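Local coordinates for apical membrane antigen 1-like protein, soluble form (Toxoplasma gondii, PDB 3ZLE) that probably takes part in host-cell invasion by the parasite, this piece being the extracellular region of a membrane-anchored antigen of the AMA1 family, at residues 15-18 / 19-22; 106-109 / 110-113; 208-211 / 212-215; 230-234 / 235-239; 370-373 / 374-377. One frame throughout, in Å; residues are numbered along the deposited sequence.

Four of the five sites form a chain of neighbours. Interaction 1, the end of helix 13-20, touches interaction 3 through a probable hydrogen bond from Arg-21 NH1 to Gln-215 O (3.0 Å) and interaction 5 where Phe-15 CE1 packs on Phe-377 CE2 (3.6 Å). Interaction 4 in turn meets interaction 5 where Trp-231 CH2 lies 4.3 Å from Thr-370 OG1. Interaction 2 stands apart on the surface: its nearest atoms are about 8 Å from those of interaction 3, and its centre is about 47 Å from that of interaction 4, across the chain's centre. Bound glycerol, probably from the crystallisation liquor, lies about 3 Å from the Trp-214 side chain and about 4 Å from that of Phe-18.

Interaction 1: 15-18 / 19-22; sequences FADF and MKRF
Phe-18 and Phe-22 meet one helical turn apart as helix 13-20 runs out, with CE2 of Phe-22 placed over one face of the Phe-18 ring. The two CE2 atoms are 3.8 Å apart, but the approach is toward the rim, and the ring planes stand at 58°, so the pair is neither stacked nor edge-to-face. Different first torsions bring the rings together: Phe-18 holds CG anti to its own N (chi1 -169°), whereas Phe-22 sets CG beside N (chi1 -58°), which also lays its CE2 3.2 Å from Phe-18 O. That carbonyl has a second neighbour. Arg-21 N donates to Phe-18 O, three residues back, at 3.2 Å in a bent bond that comes from above the carbonyl plane, whereas Met-19 N to Phe-15 O (2.9 Å) and Lys-20 N to Ala-16 O (2.8 Å) are i to i+4 bonds. The Arg-21 chain is extended as far as NE, which passes 4.2 Å from Phe-18 CD1, and its CB sits over a face of the Phe-22 ring. On another side of the helix Asp-17 and Lys-20 run side by side; OD1 of Asp-17 touches CE of Lys-20 at 3.6 Å, and the charged atoms themselves are not in contact. Around this turn, Arg-21 NH1 bonds to the carbonyl oxygens of Cys-218 and Gln-215, tying it to the region of helix 214-217. Phe-18 rests on Leu-347, Pro-348 and strand 222-223, while Phe-22 packs against Phe-228 of strand 226-232 and Phe-327 of strand 326-330.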
loop_
_atom_site.group_PDB
_atom_site.type_symbol
_atom_site.label_atom_id
_atom_site.label_comp_id
_atom_site.label_asym_id
_atom_site.label_seq_id
_atom_site.Cartn_x
_atom_site.Cartn_y
_atom_site.Cartn_z
ATOM N N PHE A 15 -18.356 2.815 13.827
ATOM C CA PHE A 15 -17.402 1.728 14.162
ATOM C C PHE A 15 -17.249 0.809 12.946
ATOM O O PHE A 15 -16.148 0.390 12.591
ATOM C CB PHE A 15 -17.852 0.913 15.397
ATOM C CG PHE A 15 -18.061 1.730 16.647
ATOM C CD1 PHE A 15 -17.332 2.881 16.892
ATOM C CD2 PHE A 15 -19.036 1.350 17.583
ATOM C CE1 PHE A 15 -17.595 3.658 18.023
ATOM C CE2 PHE A 15 -19.220 2.075 18.772
ATOM C CZ PHE A 15 -18.506 3.239 18.981
ATOM N N ALA A 16 -18.353 0.608 12.237
ATOM C CA ALA A 16 -18.393 -0.353 11.144
ATOM C C ALA A 16 -17.660 0.232 9.963
ATOM O O ALA A 16 -16.814 -0.427 9.352
ATOM C CB ALA A 16 -19.862 -0.708 10.801
ATOM N N ASP A 17 -17.769 1.536 9.811
ATOM C CA ASP A 17 -17.022 2.226 8.735
ATOM C C ASP A 17 -15.571 2.237 8.996
ATOM O O ASP A 17 -14.757 2.235 8.090
ATOM C CB ASP A 17 -17.523 3.676 8.578
ATOM C CG ASP A 17 -18.855 3.755 7.911
ATOM O OD1 ASP A 17 -19.405 2.678 7.544
ATOM O OD2 ASP A 17 -19.421 4.872 7.845
ATOM N N PHE A 18 -15.195 2.239 10.277
ATOM C CA PHE A 18 -13.801 2.215 10.575
ATOM C C PHE A 18 -13.220 0.826 10.342
ATOM O O PHE A 18 -12.187 0.665 9.691
ATOM C CB PHE A 18 -13.576 2.688 12.006
ATOM C CG PHE A 18 -12.137 2.946 12.335
ATOM C CD1 PHE A 18 -11.531 4.155 11.995
ATOM C CD2 PHE A 18 -11.385 1.985 13.003
ATOM C CE1 PHE A 18 -10.196 4.400 12.351
ATOM C CE2 PHE A 18 -10.084 2.235 13.398
ATOM C CZ PHE A 18 -9.500 3.472 13.100
ATOM N N MET A 19 -13.937 -0.199 10.801
ATOM C CA MET A 19 -13.457 -1.588 10.625
ATOM C C MET A 19 -13.408 -1.966 9.137
ATOM O O MET A 19 -12.481 -2.627 8.674
ATOM C CB MET A 19 -14.385 -2.556 11.401
ATOM C CG MET A 19 -13.720 -3.818 11.921
ATOM S SD MET A 19 -12.301 -3.527 13.009
ATOM C CE MET A 19 -11.014 -4.252 11.995
ATOM N N LYS A 20 -14.439 -1.570 8.384
ATOM C CA LYS A 20 -14.513 -1.917 6.934
ATOM C C LYS A 20 -13.221 -1.556 6.229
ATOM O O LYS A 20 -12.843 -2.192 5.229
ATOM C CB LYS A 20 -15.626 -1.132 6.253
ATOM C CG LYS A 20 -17.019 -1.648 6.458
ATOM C CD LYS A 20 -18.001 -0.773 5.667
ATOM C CE LYS A 20 -19.373 -0.680 6.338
ATOM N NZ LYS A 20 -19.824 -1.955 6.984
ATOM N N ARG A 21 -12.594 -0.482 6.680
ATOM C CA ARG A 21 -11.432 0.056 5.980
ATOM C C ARG A 21 -10.365 -1.021 5.912
ATOM O O ARG A 21 -9.434 -0.935 5.097
ATOM C CB ARG A 21 -10.839 1.230 6.746
ATOM C CG ARG A 21 -11.622 2.494 6.850
ATOM C CD ARG A 21 -10.769 3.479 7.740
ATOM N NE ARG A 21 -11.317 4.834 7.857
ATOM C CZ ARG A 21 -10.986 5.862 7.041
ATOM N NH1 ARG A 21 -10.224 5.654 5.982
ATOM N NH2 ARG A 21 -11.473 7.089 7.263
ATOM N N PHE A 22 -10.376 -1.924 6.887
ATOM C CA PHE A 22 -9.254 -2.862 7.027
ATOM C C PHE A 22 -9.540 -4.190 6.339
ATOM O O PHE A 22 -8.730 -5.140 6.389
ATOM C CB PHE A 22 -8.844 -2.996 8.536
ATOM C CG PHE A 22 -8.456 -1.680 9.158
ATOM C CD1 PHE A 22 -7.199 -1.162 8.949
ATOM C CD2 PHE A 22 -9.423 -0.859 9.757
ATOM C CE1 PHE A 22 -6.852 0.108 9.379
ATOM C CE2 PHE A 22 -9.084 0.379 10.246
ATOM C CZ PHE A 22 -7.806 0.903 10.001
#

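Interaction 2: 106-109 / 110-113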
loop_
_atom_site.group_PDB
_atom_site.type_symbol
_atom_site.label_atom_id
_atom_site.label_comp_id
_atom_site.label_asym_id
_atom_site.label_seq_id
_atom_site.Cartn_x
_atom_site.Cartn_y
_atom_site.Cartn_z
ATOM N N SER A 106 -1.379 22.519 -7.564
ATOM C CA SER A 106 -1.973 23.830 -7.831
ATOM C C SER A 106 -2.601 23.849 -9.213
ATOM O O SER A 106 -3.725 24.288 -9.380
ATOM C CB SER A 106 -0.847 24.888 -7.846
ATOM O OG SER A 106 -0.798 25.519 -6.605
ATOM N N LEU A 107 -1.791 23.495 -10.200
ATOM C CA LEU A 107 -2.184 23.529 -11.588
ATOM C C LEU A 107 -3.243 22.508 -11.916
ATOM O O LEU A 107 -3.948 22.655 -12.916
ATOM C CB LEU A 107 -0.976 23.264 -12.484
ATOM C CG LEU A 107 -0.290 24.471 -13.103
ATOM C CD1 LEU A 107 -0.021 25.563 -12.053
ATOM C CD2 LEU A 107 1.013 24.014 -13.767
ATOM N N LEU A 108 -3.205 21.368 -11.221
ATOM C CA LEU A 108 -4.137 20.305 -11.512
ATOM C C LEU A 108 -5.514 20.740 -11.027
ATOM O O LEU A 108 -6.526 20.371 -11.588
ATOM C CB LEU A 108 -3.723 19.032 -10.796
ATOM C CG LEU A 108 -3.304 17.870 -11.655
ATOM C CD1 LEU A 108 -3.413 16.599 -10.801
ATOM C CD2 LEU A 108 -4.177 17.795 -12.921
ATOM N N GLN A 109 -5.540 21.326 -9.865
ATOM C CA GLN A 109 -6.753 21.946 -9.367
ATOM C C GLN A 109 -7.307 22.906 -10.419
ATOM O O GLN A 109 -8.493 22.888 -10.704
ATOM C CB GLN A 109 -6.447 22.715 -8.091
ATOM C CG GLN A 109 -6.072 21.835 -6.904
ATOM C CD GLN A 109 -5.675 22.669 -5.687
ATOM O OE1 GLN A 109 -6.209 23.769 -5.461
ATOM N NE2 GLN A 109 -4.753 22.157 -4.903
ATOM N N GLU A 110 -6.443 23.742 -11.001
ATOM C CA GLU A 110 -6.898 24.600 -12.093
ATOM C C GLU A 110 -7.395 23.805 -13.278
ATOM O O GLU A 110 -8.432 24.122 -13.845
ATOM C CB GLU A 110 -5.814 25.571 -12.545
ATOM C CG GLU A 110 -5.844 26.886 -11.796
ATOM C CD GLU A 110 -5.174 28.006 -12.571
ATOM O OE1 GLU A 110 -4.798 27.788 -13.755
ATOM O OE2 GLU A 110 -4.998 29.092 -11.982
ATOM N N ARG A 111 -6.636 22.806 -13.694
ATOM C CA ARG A 111 -7.029 22.063 -14.880
ATOM C C ARG A 111 -8.253 21.109 -14.725
ATOM O O ARG A 111 -8.960 20.853 -15.693
ATOM C CB ARG A 111 -5.816 21.410 -15.560
ATOM C CG ARG A 111 -5.930 19.927 -15.848
ATOM C CD ARG A 111 -4.583 19.365 -16.302
ATOM N NE ARG A 111 -4.252 19.759 -17.679
ATOM C CZ ARG A 111 -4.630 19.080 -18.763
ATOM N NH1 ARG A 111 -5.300 17.936 -18.638
ATOM N NH2 ARG A 111 -4.338 19.541 -19.973
ATOM N N LEU A 112 -8.607 20.759 -13.494
ATOM C CA LEU A 112 -9.714 19.838 -13.260
ATOM C C LEU A 112 -11.019 20.530 -12.959
ATOM O O LEU A 112 -12.062 19.880 -12.817
ATOM C CB LEU A 112 -9.383 18.887 -12.131
ATOM C CG LEU A 112 -8.246 17.927 -12.452
ATOM C CD1 LEU A 112 -7.859 17.057 -11.267
ATOM C CD2 LEU A 112 -8.408 17.131 -13.761
ATOM N N GLY A 113 -10.912 21.805 -12.637
ATOM C CA GLY A 113 -12.055 22.628 -12.471
ATOM C C GLY A 113 -12.755 22.741 -11.131
ATOM O O GLY A 113 -12.505 22.017 -10.157
HETATM O O HOH W 1 -9.959 21.783 -8.873
#
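Leu-108 and Leu-112 share a helical turn near the end of helix 105-112, where i to i+4 backbone bonds run from Glu-110 N to Ser-106 O through Gly-113 N to Gln-109 O, the last stretched to 3.3 Å with an N-H...O angle of 140°. Gly-113 then leaves helical geometry with a positive phi of 88°, in a backbone conformation where a side chain would jam against the preceding carbonyl oxygen. Water 1 bridges this exit: it donates to Gln-109 O at 2.6 Å and to Gly-113 O at 2.9 Å, giving Gln-109 O a second donor besides Gly-113 N. Among the side chains, one methyl of Leu-108 makes the apolar contacts. Its CD2 lies 3.7 Å from CD of Arg-111, where the two chains meet at a slant, and 4.1 Å from CG of Leu-112. Leu-112 keeps CG anti to its carbonyl carbon (chi1 -66°), which turns the branch back along the helix and places CG 3.1 Å from Leu-108 O. Arg-111 contributes its CG and CD, and the bend at chi3 then takes NE off in another direction. The amide end of Gln-109 goes elsewhere, with NE2 bonded to Asp-105 OD2 at the start of the same helix. This short surface helix follows strand 103-104 and lies against helix 120-129: Leu-108 packs on Arg-123 and Tyr-127, and Gln-109 and Leu-112 also reach Arg-123.

Interaction 3: 208-211 / 212-215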
loop_
_atom_site.group_PDB
_atom_site.type_symbol
_atom_site.label_atom_id
_atom_site.label_comp_id
_atom_site.label_asym_id
_atom_site.label_seq_id
_atom_site.Cartn_x
_atom_site.Cartn_y
_atom_site.Cartn_z
ATOM N N GLU A 208 -11.588 5.941 -9.952
ATOM C CA GLU A 208 -12.759 5.416 -10.642
ATOM C C GLU A 208 -13.967 5.509 -9.744
ATOM O O GLU A 208 -13.950 5.028 -8.646
ATOM C CB GLU A 208 -12.539 3.957 -11.032
ATOM C CG GLU A 208 -13.512 3.480 -12.085
ATOM C CD GLU A 208 -13.077 2.206 -12.765
ATOM O OE1 GLU A 208 -13.048 1.147 -12.091
ATOM O OE2 GLU A 208 -12.880 2.244 -14.001
ATOM N N GLY A 209 -15.038 6.129 -10.223
ATOM C CA GLY A 209 -16.158 6.401 -9.338
ATOM C C GLY A 209 -15.913 7.716 -8.632
ATOM O O GLY A 209 -15.861 8.768 -9.279
ATOM N N ASN A 210 -15.771 7.674 -7.318
ATOM C CA ASN A 210 -15.430 8.868 -6.588
ATOM C C ASN A 210 -13.947 8.838 -6.210
ATOM O O ASN A 210 -13.548 8.064 -5.350
ATOM C CB ASN A 210 -16.250 8.955 -5.322
ATOM C CG ASN A 210 -15.793 10.085 -4.402
ATOM O OD1 ASN A 210 -15.193 11.084 -4.822
ATOM N ND2 ASN A 210 -16.074 9.922 -3.146
ATOM N N PRO A 211 -13.165 9.723 -6.812
ATOM C CA PRO A 211 -11.692 9.691 -6.697
ATOM C C PRO A 211 -11.253 9.990 -5.268
ATOM O O PRO A 211 -10.134 9.721 -4.903
ATOM C CB PRO A 211 -11.229 10.810 -7.647
ATOM C CG PRO A 211 -12.444 11.124 -8.530
ATOM C CD PRO A 211 -13.651 10.814 -7.697
ATOM N N ASP A 212 -12.137 10.591 -4.502
ATOM C CA ASP A 212 -11.826 11.054 -3.133
ATOM C C ASP A 212 -12.194 9.987 -2.114
ATOM O O ASP A 212 -11.924 10.147 -0.921
ATOM C CB ASP A 212 -12.603 12.366 -2.858
ATOM C CG ASP A 212 -12.041 13.530 -3.608
ATOM O OD1 ASP A 212 -10.809 13.549 -3.889
ATOM O OD2 ASP A 212 -12.796 14.499 -3.853
ATOM N N ALA A 213 -12.787 8.858 -2.564
ATOM C CA ALA A 213 -13.342 7.894 -1.592
ATOM C C ALA A 213 -12.296 7.317 -0.660
ATOM O O ALA A 213 -12.648 6.888 0.452
ATOM C CB ALA A 213 -14.100 6.740 -2.301
ATOM N N TRP A 214 -11.103 7.065 -1.183
ATOM C CA TRP A 214 -9.998 6.503 -0.382
ATOM C C TRP A 214 -9.966 7.096 1.022
ATOM O O TRP A 214 -9.679 6.391 1.956
ATOM C CB TRP A 214 -8.610 6.743 -1.053
ATOM C CG TRP A 214 -8.222 8.191 -1.094
ATOM C CD1 TRP A 214 -8.575 9.122 -2.065
ATOM C CD2 TRP A 214 -7.480 8.934 -0.073
ATOM N NE1 TRP A 214 -8.055 10.387 -1.720
ATOM C CE2 TRP A 214 -7.429 10.294 -0.491
ATOM C CE3 TRP A 214 -6.852 8.568 1.129
ATOM C CZ2 TRP A 214 -6.782 11.278 0.259
ATOM C CZ3 TRP A 214 -6.219 9.523 1.875
ATOM C CH2 TRP A 214 -6.200 10.888 1.454
ATOM N N GLN A 215 -10.189 8.388 1.167
ATOM C CA GLN A 215 -10.078 9.032 2.442
ATOM C C GLN A 215 -10.908 8.387 3.505
ATOM O O GLN A 215 -10.532 8.324 4.581
ATOM C CB GLN A 215 -10.351 10.515 2.361
ATOM C CG GLN A 215 -9.863 11.296 3.545
ATOM C CD GLN A 215 -9.799 12.797 3.371
ATOM O OE1 GLN A 215 -9.419 13.296 2.380
ATOM N NE2 GLN A 215 -10.133 13.484 4.379
HETATM O O HOH W 2 -10.566 6.970 -4.110
#
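With CG anti to N (chi1 172°), the side chain of Asn-210 swings forward over the turn that follows, so that OD1 meets the backbone N of Asp-212; Trp-214, by contrast, tucks CG between its own N and carbonyl carbon (chi1 67°), folding the indole back toward Pro-211. The Asn-210 bond, 3.1 Å from Asp-212 N to OD1, spans i to i+2 and forms an Asx turn. Its N-H...O angle of 158° is fairly straight, yet the donor stands above the plane of the side-chain carbonyl. Superimposed on it is a type I beta turn from Asn-210 to Ala-213, closed by Ala-213 N to Asn-210 O at 3.0 Å. Asn-210 thus accepts from two successive residues with both its side-chain and its main-chain oxygen, the pattern of an Asx-Pro turn leading into a helix. Its amide plane is almost perpendicular to the Asp-212 carboxylate, with OD1 resting 3.5 Å from Asp-212 CB. Pro-211 O lies at the edge of the indole in the ring plane, 3.3 Å from Trp-214 CD1, and water 2 accepts from Trp-214 N at 3.0 Å while bonding only weakly to Pro-211 O. CB of Gln-215 covers the centre of one indole face. The loop after strand 199-202 thereby turns into helix 214-217. Thr-119 OG1, just before helix 120-129, pairs with both Asp-212 OD1 and Trp-214 NE1; Lys-118 N holds Asp-212 OD2, and Pro-117 packs on Pro-211 and Asp-212.

Interaction 4: 230-234 / 235-239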
loop_
_atom_site.group_PDB
_atom_site.type_symbol
_atom_site.label_atom_id
_atom_site.label_comp_id
_atom_site.label_asym_id
_atom_site.label_seq_id
_atom_site.Cartn_x
_atom_site.Cartn_y
_atom_site.Cartn_z
ATOM N N LYS A 230 -9.849 -10.676 16.283
ATOM C CA LYS A 230 -10.970 -11.450 15.808
ATOM C C LYS A 230 -11.946 -11.603 16.949
ATOM O O LYS A 230 -11.576 -12.085 18.010
ATOM C CB LYS A 230 -10.507 -12.848 15.384
ATOM C CG LYS A 230 -11.422 -13.524 14.373
ATOM C CD LYS A 230 -11.427 -12.747 13.042
ATOM C CE LYS A 230 -12.028 -13.559 11.893
ATOM N NZ LYS A 230 -10.971 -14.267 11.111
ATOM N N TRP A 231 -13.204 -11.251 16.724
ATOM C CA TRP A 231 -14.213 -11.363 17.747
ATOM C C TRP A 231 -14.584 -12.832 17.973
ATOM O O TRP A 231 -14.980 -13.523 17.030
ATOM C CB TRP A 231 -15.470 -10.581 17.337
ATOM C CG TRP A 231 -16.434 -10.434 18.435
ATOM C CD1 TRP A 231 -17.544 -11.208 18.676
ATOM C CD2 TRP A 231 -16.335 -9.514 19.535
ATOM N NE1 TRP A 231 -18.189 -10.759 19.799
ATOM C CE2 TRP A 231 -17.455 -9.737 20.363
ATOM C CE3 TRP A 231 -15.440 -8.474 19.859
ATOM C CZ2 TRP A 231 -17.728 -8.946 21.494
ATOM C CZ3 TRP A 231 -15.695 -7.696 20.984
ATOM C CH2 TRP A 231 -16.837 -7.950 21.806
ATOM N N GLU A 232 -14.452 -13.281 19.227
ATOM C CA GLU A 232 -14.723 -14.656 19.659
ATOM C C GLU A 232 -15.022 -14.635 21.153
ATOM O O GLU A 232 -14.233 -14.114 21.948
ATOM C CB GLU A 232 -13.492 -15.554 19.474
ATOM C CG GLU A 232 -12.918 -15.639 18.075
ATOM C CD GLU A 232 -11.494 -16.171 18.089
ATOM O OE1 GLU A 232 -11.109 -16.771 19.117
ATOM O OE2 GLU A 232 -10.747 -15.939 17.109
ATOM N N ASP A 233 -16.126 -15.252 21.546
ATOM C CA ASP A 233 -16.418 -15.435 22.959
ATOM C C ASP A 233 -16.605 -14.106 23.666
ATOM O O ASP A 233 -16.104 -13.908 24.770
ATOM C CB ASP A 233 -15.299 -16.213 23.635
ATOM C CG ASP A 233 -15.347 -17.682 23.320
ATOM O OD1 ASP A 233 -16.439 -18.281 23.441
ATOM O OD2 ASP A 233 -14.292 -18.238 22.943
ATOM N N GLY A 234 -17.306 -13.188 23.018
ATOM C CA GLY A 234 -17.638 -11.901 23.637
ATOM C C GLY A 234 -16.476 -10.969 23.962
ATOM O O GLY A 234 -16.648 -10.035 24.743
ATOM N N GLN A 235 -15.412 -11.053 23.164
ATOM C CA GLN A 235 -14.114 -10.418 23.454
ATOM C C GLN A 235 -13.464 -10.291 22.071
ATOM O O GLN A 235 -13.714 -11.145 21.214
ATOM C CB GLN A 235 -13.309 -11.362 24.369
ATOM C CG GLN A 235 -11.841 -11.467 24.094
ATOM C CD GLN A 235 -11.138 -12.376 25.089
ATOM O OE1 GLN A 235 -11.734 -13.286 25.661
ATOM N NE2 GLN A 235 -9.883 -12.117 25.308
ATOM N N CYS A 236 -12.799 -9.162 21.789
ATOM C CA CYS A 236 -11.757 -9.111 20.749
ATOM C C CYS A 236 -10.466 -9.822 21.135
ATOM O O CYS A 236 -9.749 -9.380 22.017
ATOM C CB CYS A 236 -11.399 -7.656 20.394
ATOM S SG CYS A 236 -10.542 -7.525 18.779
ATOM N N VAL A 237 -10.098 -10.870 20.414
ATOM C CA VAL A 237 -8.831 -11.464 20.679
ATOM C C VAL A 237 -7.819 -11.127 19.613
ATOM O O VAL A 237 -7.984 -11.506 18.470
ATOM C CB VAL A 237 -8.896 -12.984 20.991
ATOM C CG1 VAL A 237 -10.309 -13.423 21.330
ATOM C CG2 VAL A 237 -8.320 -13.809 19.868
ATOM N N PRO A 238 -6.742 -10.430 20.013
ATOM C CA PRO A 238 -5.813 -9.862 19.036
ATOM C C PRO A 238 -5.008 -10.957 18.411
ATOM O O PRO A 238 -4.731 -11.954 19.056
ATOM C CB PRO A 238 -4.876 -8.930 19.899
ATOM C CG PRO A 238 -5.119 -9.322 21.326
ATOM C CD PRO A 238 -6.500 -9.938 21.404
ATOM N N PHE A 239 -4.546 -10.727 17.199
ATOM C CA PHE A 239 -3.563 -11.578 16.569
ATOM C C PHE A 239 -2.201 -11.411 17.218
ATOM O O PHE A 239 -1.723 -10.294 17.410
ATOM C CB PHE A 239 -3.468 -11.239 15.091
ATOM C CG PHE A 239 -4.722 -11.522 14.341
ATOM C CD1 PHE A 239 -5.715 -10.564 14.241
ATOM C CD2 PHE A 239 -4.910 -12.745 13.724
ATOM C CE1 PHE A 239 -6.910 -10.849 13.598
ATOM C CE2 PHE A 239 -6.115 -13.057 13.135
ATOM C CZ PHE A 239 -7.110 -12.092 13.051
#
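Trp-231 lays one face of its indole against the returning backbone of a beta hairpin, strands 226-232 and 235-238 joined through Asp-233 and Gly-234. Gln-235 O sits 3.4 Å above the ring plane, toward the rim, and Gly-234 C covers the same face; CE3 also comes within 3.3 Å of Cys-236 N. The first torsion, with CG anti to N (chi1 -169°), carries the ring along the hairpin to this position. Gln-235 O is itself held by Glu-232 N at 3.0 Å, in a nearly linear bond of 172°. Farther from the turn, Lys-230 and Val-237 form an antiparallel hydrogen-bonded pair, bonded in both directions, and on their face Glu-232 OE1 approaches both methyls of Val-237, the chains crossing at about a right angle. Trp-231 and Cys-236, a non-hydrogen-bonded pair, occupy the other face. Outward, Asp-325 OD1 accepts from Trp-231 N, Asn-7 and Pro-8 pack on the indole, and Phe-239 stacks on Phe-320. The disulfide from Cys-236 to Cys-326 links this edge strand to strand 326-330 on the far side of strand 226-232, with Cys-236 SG lying 4.1 Å from Lys-230 N.

Interaction 5: 370-373 / 374-377; sequences TECV and GNQF
Cys-372 lays its sulfur over the backbone of the turn it faces, its SG lying 3.6 Å from Asn-375 CA and 3.7 Å from Asn-375 C. The torsion responsible is chi1 of -155°, which sets SG opposite the residue's own N and beside its carbonyl carbon. The turn is of type I', from Val-373 to Gln-376, with Gly-374 and Asn-375 both at positive phi (61° and 62°); at Gly-374 a CB would clash with Val-373 O. This is the classic two-residue beta hairpin, and Val-373 and Gln-376 close it as a hydrogen-bonded pair. The two bonds differ in approach: Val-373 N reaches Gln-376 O at 3.2 Å within the carbonyl plane, whereas Gln-376 N meets Val-373 O at 3.0 Å from well above it. Gln-376 O also receives a CA-H...O contact from Cys-372 CA at 3.5 Å. The next pair, Cys-372 with Phe-377, is non-hydrogen-bonded; nearby, CG2 of Thr-370 approaches the edge of the Phe-377 ring, near its plane, 4.3 Å from CD1. Beyond the hairpin, Cys-372 is disulfide-bonded to Cys-350, and Ser-352 braces the turn twice, its N donating to Asn-375 OD1 and its OG bonding to Cys-372 O. Phe-377 stacks on Trp-9 and meets Phe-15 of helix 13-20 edge-to-face, which fastens the hairpin to the N-terminal segment. Strand 366-373 is the middle of a three-stranded antiparallel sheet, flanked by 358-359 and 376-383, with Thr-370 bonded through its backbone to Ile-358.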
loop_
_atom_site.group_PDB
_atom_site.type_symbol
_atom_site.label_atom_id
_atom_site.label_comp_id
_atom_site.label_asym_id
_atom_site.label_seq_id
_atom_site.Cartn_x
_atom_site.Cartn_y
_atom_site.Cartn_z
ATOM N N THR A 370 -15.463 -5.356 27.722
ATOM C CA THR A 370 -15.294 -4.243 26.769
ATOM C C THR A 370 -16.264 -3.131 27.149
ATOM O O THR A 370 -17.453 -3.372 27.290
ATOM C CB THR A 370 -15.608 -4.684 25.310
ATOM O OG1 THR A 370 -14.919 -5.901 25.008
ATOM C CG2 THR A 370 -15.172 -3.618 24.288
ATOM N N GLU A 371 -15.746 -1.935 27.412
ATOM C CA GLU A 371 -16.618 -0.840 27.795
ATOM C C GLU A 371 -16.216 0.485 27.177
ATOM O O GLU A 371 -15.192 0.590 26.482
ATOM C CB GLU A 371 -16.724 -0.631 29.316
ATOM C CG GLU A 371 -16.468 -1.814 30.231
ATOM C CD GLU A 371 -16.179 -1.349 31.655
ATOM O OE1 GLU A 371 -17.115 -0.873 32.323
ATOM O OE2 GLU A 371 -14.999 -1.355 32.063
ATOM N N CYS A 372 -16.975 1.518 27.565
ATOM C CA CYS A 372 -16.687 2.889 27.206
ATOM C C CYS A 372 -16.469 3.731 28.446
ATOM O O CYS A 372 -17.418 4.147 29.096
ATOM C CB CYS A 372 -17.843 3.506 26.448
ATOM S SG CYS A 372 -17.307 4.875 25.383
ATOM N N VAL A 373 -15.260 4.223 28.565
ATOM C CA VAL A 373 -14.837 4.919 29.740
ATOM C C VAL A 373 -14.270 6.231 29.207
ATOM O O VAL A 373 -13.370 6.208 28.381
ATOM C CB VAL A 373 -13.697 4.106 30.386
ATOM C CG1 VAL A 373 -13.021 4.876 31.481
ATOM C CG2 VAL A 373 -14.180 2.723 30.826
ATOM N N GLY A 374 -14.854 7.360 29.587
ATOM C CA GLY A 374 -14.335 8.643 29.123
ATOM C C GLY A 374 -14.408 8.709 27.605
ATOM O O GLY A 374 -13.485 9.168 26.947
ATOM N N ASN A 375 -15.452 8.101 27.063
ATOM C CA ASN A 375 -15.660 8.049 25.631
ATOM C C ASN A 375 -14.613 7.335 24.804
ATOM O O ASN A 375 -14.548 7.539 23.592
ATOM C CB ASN A 375 -15.928 9.452 25.085
ATOM C CG ASN A 375 -17.283 9.954 25.483
ATOM O OD1 ASN A 375 -18.085 9.215 26.068
ATOM N ND2 ASN A 375 -17.571 11.180 25.145
ATOM N N GLN A 376 -13.843 6.444 25.423
ATOM C CA GLN A 376 -12.856 5.649 24.672
ATOM C C GLN A 376 -13.048 4.161 24.880
ATOM O O GLN A 376 -13.511 3.738 25.920
ATOM C CB GLN A 376 -11.417 6.064 25.010
ATOM C CG GLN A 376 -11.017 7.409 24.404
ATOM C CD GLN A 376 -9.598 7.827 24.769
ATOM O OE1 GLN A 376 -8.755 6.989 25.112
ATOM N NE2 GLN A 376 -9.320 9.131 24.679
ATOM N N PHE A 377 -12.820 3.386 23.829
ATOM C CA PHE A 377 -12.906 1.958 23.927
ATOM C C PHE A 377 -11.959 1.474 25.010
ATOM O O PHE A 377 -10.817 1.948 25.108
ATOM C CB PHE A 377 -12.557 1.297 22.589
ATOM C CG PHE A 377 -13.747 1.045 21.725
ATOM C CD1 PHE A 377 -14.556 -0.060 21.948
ATOM C CD2 PHE A 377 -14.130 1.975 20.755
ATOM C CE1 PHE A 377 -15.658 -0.297 21.148
ATOM C CE2 PHE A 377 -15.266 1.766 19.970
ATOM C CZ PHE A 377 -16.017 0.613 20.153
#